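Local coordinates for protein GDP-6-deoxy-D-mannose reductase (Pseudomonas aeruginosa, PDB 6X3B) that probably reduces GDP-4-dehydro-6-deoxy-D-mannose to GDP-rhamnose with NADPH, which it binds, in the pathway that supplies lipopolysaccharide O-antigen, at residues L223-L235 with R293-T305. Sequence-based numbering, arbitrary orientation.
Sequences LDVQDVLSAYLRL and RLHDATGWKPEIT
In this member of the NAD(P)-dependent epimerase/dehydratase family, helix 225-235, which follows the strand ending at Asp-224, is flanked by the end of helix 293-298 and the loop after it, with Trp-300 and Asp-227 at the centre of the contact. The Trp-300 indole lies with one face against Ala-231, whose CB stands 3.5 Å from the five-membered ring's centroid and 19° off its normal, a CH-pi contact. CG of Trp-300 is anti to its backbone N (chi1 178°), which carries the ring in to the helix, where NE1 donates to Asp-227 O at 3.0 Å. The bond is bent, 138° at the hydrogen, and that carbonyl also accepts the helical bond from Ala-231 N, the two donors arriving from opposite faces of its plane. Pro-302 N lies over the opposite indole face, toward its rim.

The Asp-227 carboxylate grips two successive backbone amides. Its OD2 takes Ile-304 N on the syn lone pair at 2.9 Å, nearly straight, whereas OD1 receives Glu-303 N at 3.0 Å from above the carboxylate plane. Two waters donate to the same carboxylate, one to each oxygen. At the other end, Arg-234 bends at chi3, and NE gives Thr-298 O a bond of 3.1 Å lying in the guanidinium plane. Beside it, Leu-235 CD2 meets Leu-294 CD1 at 3.6 Å.

Four donors thus satisfy a buried carboxylate without a cationic partner among the residues of the two segments; these bonds would be expected to stabilise its charged form and to fix the course of the loop.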
ATOM      1  N   LEU A 223     -20.562 -13.814  -3.023  1.00 19.51           N
ATOM      2  CA  LEU A 223     -21.399 -13.841  -1.830  1.00 22.71           C
ATOM      3  C   LEU A 223     -22.602 -12.925  -2.014  1.00 21.20           C
ATOM      4  O   LEU A 223     -22.496 -11.856  -2.624  1.00 22.17           O
ATOM      5  CB  LEU A 223     -20.626 -13.373  -0.584  1.00 21.68           C
ATOM      6  CG  LEU A 223     -19.564 -14.300   0.004  1.00 25.47           C
ATOM      7  CD1 LEU A 223     -18.761 -13.542   1.053  1.00 22.31           C
ATOM      8  CD2 LEU A 223     -20.237 -15.524   0.615  1.00 23.18           C
ATOM      9  N   ASP A 224     -23.744 -13.321  -1.453  1.00 22.80           N
ATOM     10  CA  ASP A 224     -24.824 -12.361  -1.282  1.00 18.91           C
ATOM     11  C   ASP A 224     -24.359 -11.221  -0.391  1.00 22.64           C
ATOM     12  O   ASP A 224     -23.613 -11.433   0.571  1.00 23.85           O
ATOM     13  CB  ASP A 224     -26.060 -13.017  -0.648  1.00 23.19           C
ATOM     14  CG  ASP A 224     -27.300 -12.146  -0.787  1.00 22.59           C
ATOM     15  OD1 ASP A 224     -27.533 -11.269   0.073  1.00 27.78           O
ATOM     16  OD2 ASP A 224     -28.020 -12.324  -1.782  1.00 25.70           O
ATOM     17  N   VAL A 225     -24.820 -10.003  -0.696  1.00 18.59           N
ATOM     18  CA  VAL A 225     -24.438  -8.842   0.109  1.00 18.47           C
ATOM     19  C   VAL A 225     -24.785  -9.045   1.582  1.00 22.68           C
ATOM     20  O   VAL A 225     -24.096  -8.526   2.466  1.00 21.00           O
ATOM     21  CB  VAL A 225     -25.092  -7.564  -0.464  1.00 18.02           C
ATOM     22  CG1 VAL A 225     -26.615  -7.672  -0.447  1.00 23.99           C
ATOM     23  CG2 VAL A 225     -24.610  -6.311   0.275  1.00 26.13           C
ATOM     24  N   GLN A 226     -25.847  -9.798   1.874  1.00 23.06           N
ATOM     25  CA  GLN A 226     -26.206 -10.029   3.272  1.00 23.75           C
ATOM     26  C   GLN A 226     -25.186 -10.917   3.983  1.00 21.03           C
ATOM     27  O   GLN A 226     -24.940 -10.740   5.186  1.00 21.31           O
ATOM     28  CB  GLN A 226     -27.597 -10.653   3.371  1.00 24.02           C
ATOM     29  CG  GLN A 226     -27.995 -10.927   4.823  1.00 37.12           C
ATOM     30  CD  GLN A 226     -29.390 -11.494   4.960  1.00 51.67           C
ATOM     31  OE1 GLN A 226     -30.362 -10.891   4.501  1.00 41.63           O
ATOM     32  NE2 GLN A 226     -29.500 -12.659   5.600  1.00 45.93           N
ATOM     33  N   ASP A 227     -24.593 -11.879   3.274  1.00 20.44           N
ATOM     34  CA  ASP A 227     -23.536 -12.675   3.896  1.00 22.10           C
ATOM     35  C   ASP A 227     -22.279 -11.840   4.091  1.00 24.70           C
ATOM     36  O   ASP A 227     -21.566 -12.009   5.091  1.00 21.15           O
ATOM     37  CB  ASP A 227     -23.238 -13.920   3.062  1.00 25.24           C
ATOM     38  CG  ASP A 227     -24.268 -15.017   3.275  1.00 27.35           C
ATOM     39  OD1 ASP A 227     -24.831 -15.097   4.390  1.00 26.98           O
ATOM     40  OD2 ASP A 227     -24.523 -15.791   2.334  1.00 30.13           O
ATOM     41  N   VAL A 228     -22.008 -10.918   3.156  1.00 22.17           N
ATOM     42  CA  VAL A 228     -20.889  -9.995   3.319  1.00 23.40           C
ATOM     43  C   VAL A 228     -21.098  -9.126   4.551  1.00 27.81           C
ATOM     44  O   VAL A 228     -20.187  -8.949   5.365  1.00 19.17           O
ATOM     45  CB  VAL A 228     -20.709  -9.139   2.054  1.00 25.33           C
ATOM     46  CG1 VAL A 228     -19.609  -8.115   2.274  1.00 20.57           C
ATOM     47  CG2 VAL A 228     -20.399 -10.018   0.856  1.00 21.48           C
ATOM     48  N   LEU A 229     -22.302  -8.552   4.694  1.00 17.43           N
ATOM     49  CA  LEU A 229     -22.602  -7.746   5.873  1.00 23.70           C
ATOM     50  C   LEU A 229     -22.427  -8.538   7.156  1.00 20.30           C
ATOM     51  O   LEU A 229     -21.949  -8.007   8.167  1.00 17.35           O
ATOM     52  CB  LEU A 229     -24.034  -7.230   5.806  1.00 28.20           C
ATOM     53  CG  LEU A 229     -24.235  -6.240   4.684  1.00 25.96           C
ATOM     54  CD1 LEU A 229     -25.691  -5.830   4.682  1.00 26.31           C
ATOM     55  CD2 LEU A 229     -23.299  -5.076   4.937  1.00 26.74           C
ATOM     56  N   SER A 230     -22.897  -9.775   7.166  1.00 21.52           N
ATOM     57  CA  SER A 230     -22.845 -10.541   8.404  1.00 23.49           C
ATOM     58  C   SER A 230     -21.402 -10.835   8.784  1.00 24.18           C
ATOM     59  O   SER A 230     -21.049 -10.850   9.969  1.00 21.35           O
ATOM     60  CB  SER A 230     -23.654 -11.826   8.243  1.00 25.22           C
ATOM     61  OG  SER A 230     -23.338 -12.756   9.261  1.00 41.83           O
ATOM     62  N   ALA A 231     -20.548 -11.023   7.779  1.00 18.98           N
ATOM     63  CA  ALA A 231     -19.123 -11.183   8.038  1.00 16.44           C
ATOM     64  C   ALA A 231     -18.534  -9.937   8.674  1.00 16.75           C
ATOM     65  O   ALA A 231     -17.708 -10.047   9.578  1.00 17.81           O
ATOM     66  CB  ALA A 231     -18.392 -11.526   6.732  1.00 16.64           C
ATOM     67  N   TYR A 232     -18.930  -8.730   8.212  1.00 17.70           N
ATOM     68  CA  TYR A 232     -18.364  -7.505   8.793  1.00 17.34           C
ATOM     69  C   TYR A 232     -18.762  -7.353  10.254  1.00 16.84           C
ATOM     70  O   TYR A 232     -17.945  -6.954  11.099  1.00 18.21           O
ATOM     71  CB  TYR A 232     -18.815  -6.250   8.024  1.00 16.18           C
ATOM     72  CG  TYR A 232     -18.360  -6.165   6.582  1.00 16.81           C
ATOM     73  CD1 TYR A 232     -17.395  -7.035   6.071  1.00 18.65           C
ATOM     74  CD2 TYR A 232     -18.918  -5.215   5.731  1.00 17.14           C
ATOM     75  CE1 TYR A 232     -17.002  -6.966   4.728  1.00 17.50           C
ATOM     76  CE2 TYR A 232     -18.537  -5.117   4.398  1.00 18.14           C
ATOM     77  CZ  TYR A 232     -17.577  -5.991   3.895  1.00 16.87           C
ATOM     78  OH  TYR A 232     -17.179  -5.918   2.572  1.00 15.63           O
ATOM     79  N   LEU A 233     -20.026  -7.637  10.569  1.00 19.43           N
ATOM     80  CA  LEU A 233     -20.476  -7.506  11.958  1.00 15.28           C
ATOM     81  C   LEU A 233     -19.811  -8.544  12.861  1.00 20.15           C
ATOM     82  O   LEU A 233     -19.508  -8.258  14.032  1.00 21.03           O
ATOM     83  CB  LEU A 233     -21.999  -7.630  12.019  1.00 22.24           C
ATOM     84  CG  LEU A 233     -22.770  -6.498  11.311  1.00 24.05           C
ATOM     85  CD1 LEU A 233     -24.278  -6.757  11.392  1.00 25.27           C
ATOM     86  CD2 LEU A 233     -22.422  -5.117  11.899  1.00 22.43           C
ATOM     87  N   ARG A 234     -19.601  -9.760  12.353  1.00 20.68           N
ATOM     88  CA  ARG A 234     -18.907 -10.772  13.163  1.00 23.69           C
ATOM     89  C   ARG A 234     -17.430 -10.433  13.336  1.00 21.13           C
ATOM     90  O   ARG A 234     -16.829 -10.757  14.375  1.00 20.78           O
ATOM     91  CB  ARG A 234     -19.071 -12.149  12.533  1.00 23.76           C
ATOM     92  CG  ARG A 234     -20.526 -12.605  12.493  1.00 33.15           C
ATOM     93  CD  ARG A 234     -20.633 -14.090  12.292  1.00 38.09           C
ATOM     94  NE  ARG A 234     -20.391 -14.783  13.541  1.00 35.15           N
ATOM     95  CZ  ARG A 234     -21.334 -15.061  14.432  1.00 44.32           C
ATOM     96  NH1 ARG A 234     -22.589 -14.704  14.199  1.00 48.37           N
ATOM     97  NH2 ARG A 234     -21.015 -15.686  15.560  1.00 39.40           N
ATOM     98  N   LEU A 235     -16.843  -9.750  12.353  1.00 15.09           N
ATOM     99  CA  LEU A 235     -15.486  -9.250  12.526  1.00 18.66           C
ATOM    100  C   LEU A 235     -15.427  -8.206  13.635  1.00 18.11           C
ATOM    101  O   LEU A 235     -14.509  -8.230  14.471  1.00 18.47           O
ATOM    102  CB  LEU A 235     -14.965  -8.685  11.202  1.00 13.93           C
ATOM    103  CG  LEU A 235     -14.464  -9.748  10.229  1.00 16.08           C
ATOM    104  CD1 LEU A 235     -14.140  -9.122   8.861  1.00 17.55           C
ATOM    105  CD2 LEU A 235     -13.252 -10.450  10.819  1.00 17.26           C
ATOM    106  N   ARG A 293      -9.602 -18.109   7.589  1.00 22.51           N
ATOM    107  CA  ARG A 293      -9.178 -17.232   8.671  1.00 23.75           C
ATOM    108  C   ARG A 293     -10.382 -16.575   9.340  1.00 23.22           C
ATOM    109  O   ARG A 293     -10.494 -16.549  10.571  1.00 22.13           O
ATOM    110  CB  ARG A 293      -8.194 -16.193   8.146  1.00 24.89           C
ATOM    111  CG  ARG A 293      -7.605 -15.320   9.226  1.00 29.77           C
ATOM    112  CD  ARG A 293      -6.654 -14.279   8.624  1.00 33.96           C
ATOM    113  NE  ARG A 293      -5.324 -14.814   8.324  1.00 24.73           N
ATOM    114  CZ  ARG A 293      -4.251 -14.048   8.118  1.00 37.16           C
ATOM    115  NH1 ARG A 293      -4.359 -12.717   8.173  1.00 32.03           N
ATOM    116  NH2 ARG A 293      -3.069 -14.604   7.868  1.00 33.02           N
ATOM    117  N   LEU A 294     -11.304 -16.060   8.532  1.00 22.95           N
ATOM    118  CA  LEU A 294     -12.499 -15.407   9.040  1.00 23.19           C
ATOM    119  C   LEU A 294     -13.394 -16.391   9.785  1.00 23.36           C
ATOM    120  O   LEU A 294     -13.952 -16.061  10.845  1.00 26.19           O
ATOM    121  CB  LEU A 294     -13.239 -14.785   7.863  1.00 20.36           C
ATOM    122  CG  LEU A 294     -14.702 -14.384   8.042  1.00 21.39           C
ATOM    123  CD1 LEU A 294     -14.708 -13.204   8.943  1.00 19.32           C
ATOM    124  CD2 LEU A 294     -15.293 -14.028   6.662  1.00 23.98           C
ATOM    125  N   HIS A 295     -13.564 -17.602   9.244  1.00 21.00           N
ATOM    126  CA  HIS A 295     -14.403 -18.570   9.941  1.00 28.59           C
ATOM    127  C   HIS A 295     -13.775 -18.982  11.271  1.00 25.06           C
ATOM    128  O   HIS A 295     -14.468 -19.057  12.296  1.00 24.81           O
ATOM    129  CB  HIS A 295     -14.664 -19.799   9.077  1.00 26.85           C
ATOM    130  CG  HIS A 295     -15.299 -20.919   9.839  1.00 32.66           C
ATOM    131  ND1 HIS A 295     -16.629 -20.910  10.205  1.00 29.79           N
ATOM    132  CD2 HIS A 295     -14.767 -22.048  10.373  1.00 33.03           C
ATOM    133  CE1 HIS A 295     -16.895 -22.000  10.906  1.00 29.83           C
ATOM    134  NE2 HIS A 295     -15.783 -22.704  11.022  1.00 33.47           N
ATOM    135  N   ASP A 296     -12.456 -19.205  11.289  1.00 23.96           N
ATOM    136  CA  ASP A 296     -11.804 -19.615  12.533  1.00 26.36           C
ATOM    137  C   ASP A 296     -11.877 -18.517  13.582  1.00 26.20           C
ATOM    138  O   ASP A 296     -12.023 -18.800  14.777  1.00 25.62           O
ATOM    139  CB  ASP A 296     -10.345 -20.013  12.277  1.00 25.53           C
ATOM    140  CG  ASP A 296     -10.223 -21.282  11.452  1.00 31.15           C
ATOM    141  OD1 ASP A 296     -11.211 -22.048  11.386  1.00 38.11           O
ATOM    142  OD2 ASP A 296      -9.147 -21.520  10.872  1.00 35.62           O
ATOM    143  N   ALA A 297     -11.813 -17.255  13.159  1.00 23.96           N
ATOM    144  CA  ALA A 297     -11.781 -16.174  14.138  1.00 27.04           C
ATOM    145  C   ALA A 297     -13.173 -15.774  14.619  1.00 23.55           C
ATOM    146  O   ALA A 297     -13.313 -15.288  15.748  1.00 29.72           O
ATOM    147  CB  ALA A 297     -11.061 -14.957  13.552  1.00 29.39           C
ATOM    148  N   THR A 298     -14.209 -15.975  13.802  1.00 22.88           N
ATOM    149  CA  THR A 298     -15.511 -15.384  14.069  1.00 20.92           C
ATOM    150  C   THR A 298     -16.659 -16.367  14.115  1.00 27.07           C
ATOM    151  O   THR A 298     -17.722 -16.003  14.623  1.00 27.73           O
ATOM    152  CB  THR A 298     -15.860 -14.323  13.007  1.00 23.20           C
ATOM    153  OG1 THR A 298     -16.209 -14.982  11.775  1.00 21.94           O
ATOM    154  CG2 THR A 298     -14.680 -13.382  12.775  1.00 21.33           C
ATOM    155  N   GLY A 299     -16.500 -17.573  13.570  1.00 24.83           N
ATOM    156  CA  GLY A 299     -17.606 -18.491  13.412  1.00 31.33           C
ATOM    157  C   GLY A 299     -18.441 -18.271  12.168  1.00 31.42           C
ATOM    158  O   GLY A 299     -19.298 -19.114  11.861  1.00 27.73           O
ATOM    159  N   TRP A 300     -18.187 -17.165  11.465  1.00 24.85           N
ATOM    160  CA  TRP A 300     -18.953 -16.789  10.248  1.00 25.17           C
ATOM    161  C   TRP A 300     -18.975 -17.919   9.212  1.00 27.47           C
ATOM    162  O   TRP A 300     -17.938 -18.568   9.005  1.00 28.60           O
ATOM    163  CB  TRP A 300     -18.395 -15.495   9.637  1.00 23.03           C
ATOM    164  CG  TRP A 300     -19.079 -15.063   8.375  1.00 22.42           C
ATOM    165  CD1 TRP A 300     -20.139 -14.214   8.264  1.00 25.30           C
ATOM    166  CD2 TRP A 300     -18.768 -15.487   7.038  1.00 21.82           C
ATOM    167  NE1 TRP A 300     -20.498 -14.068   6.952  1.00 21.98           N
ATOM    168  CE2 TRP A 300     -19.675 -14.836   6.175  1.00 24.24           C
ATOM    169  CE3 TRP A 300     -17.807 -16.337   6.481  1.00 24.69           C
ATOM    170  CZ2 TRP A 300     -19.645 -15.011   4.794  1.00 26.42           C
ATOM    171  CZ3 TRP A 300     -17.781 -16.511   5.116  1.00 28.06           C
ATOM    172  CH2 TRP A 300     -18.687 -15.856   4.286  1.00 24.82           C
ATOM    173  N   LYS A 301     -20.138 -18.113   8.589  1.00 24.87           N
ATOM    174  CA  LYS A 301     -20.343 -19.086   7.490  1.00 29.74           C
ATOM    175  C   LYS A 301     -21.358 -18.470   6.520  1.00 26.75           C
ATOM    176  O   LYS A 301     -22.236 -17.738   6.992  1.00 28.60           O
ATOM    177  CB  LYS A 301     -20.849 -20.423   8.037  1.00 35.86           C
ATOM    178  CG  LYS A 301     -21.030 -21.527   7.004  1.00 42.95           C
ATOM    179  CD  LYS A 301     -21.486 -22.843   7.602  1.00 49.56           C
ATOM    180  CE  LYS A 301     -21.688 -23.935   6.572  1.00 48.98           C
ATOM    181  NZ  LYS A 301     -22.134 -25.207   7.190  1.00 43.75           N
ATOM    182  N   PRO A 302     -21.239 -18.664   5.189  1.00 30.30           N
ATOM    183  CA  PRO A 302     -22.227 -18.134   4.250  1.00 30.10           C
ATOM    184  C   PRO A 302     -23.557 -18.860   4.499  1.00 33.58           C
ATOM    185  O   PRO A 302     -23.530 -20.043   4.738  1.00 27.94           O
ATOM    186  CB  PRO A 302     -21.682 -18.520   2.869  1.00 29.38           C
ATOM    187  CG  PRO A 302     -20.220 -18.805   3.106  1.00 31.58           C
ATOM    188  CD  PRO A 302     -20.140 -19.345   4.517  1.00 28.80           C
ATOM    189  N   GLU A 303     -24.670 -18.126   4.437  1.00 28.61           N
ATOM    190  CA  GLU A 303     -25.989 -18.693   4.669  1.00 30.29           C
ATOM    191  C   GLU A 303     -26.961 -18.565   3.501  1.00 32.05           C
ATOM    192  O   GLU A 303     -27.961 -19.294   3.481  1.00 26.83           O
ATOM    193  CB  GLU A 303     -26.645 -18.037   5.897  1.00 34.46           C
ATOM    194  CG  GLU A 303     -25.940 -18.331   7.218  1.00 38.94           C
ATOM    195  CD  GLU A 303     -26.406 -19.615   7.846  1.00 55.71           C
ATOM    196  OE1 GLU A 303     -25.853 -20.681   7.494  1.00 60.95           O
ATOM    197  OE2 GLU A 303     -27.336 -19.556   8.677  1.00 68.15           O
ATOM    198  N   ILE A 304     -26.726 -17.658   2.557  1.00 27.95           N
ATOM    199  CA  ILE A 304     -27.659 -17.399   1.463  1.00 26.27           C
ATOM    200  C   ILE A 304     -27.232 -18.219   0.256  1.00 28.91           C
ATOM    201  O   ILE A 304     -26.065 -18.169  -0.144  1.00 29.91           O
ATOM    202  CB  ILE A 304     -27.709 -15.901   1.116  1.00 26.55           C
ATOM    203  CG1 ILE A 304     -28.082 -15.070   2.346  1.00 31.53           C
ATOM    204  CG2 ILE A 304     -28.680 -15.660  -0.010  1.00 23.94           C
ATOM    205  CD1 ILE A 304     -29.476 -15.352   2.855  1.00 33.90           C
ATOM    206  N   THR A 305     -28.159 -18.976  -0.325  1.00 26.55           N
ATOM    207  CA  THR A 305     -27.801 -19.756  -1.504  1.00 28.12           C
ATOM    208  C   THR A 305     -27.720 -18.849  -2.729  1.00 27.62           C
ATOM    209  O   THR A 305     -28.354 -17.786  -2.797  1.00 21.76           O
ATOM    210  CB  THR A 305     -28.811 -20.872  -1.781  1.00 33.44           C
ATOM    211  OG1 THR A 305     -30.089 -20.292  -2.091  1.00 29.61           O
ATOM    212  CG2 THR A 305     -28.945 -21.827  -0.586  1.00 29.32           C
TER
HETATM  213  O   HOH W   1     -23.830 -15.773  -0.207  1.00 23.31           O
HETATM  214  O   HOH W   2     -23.857 -15.322   7.112  1.00 32.11           O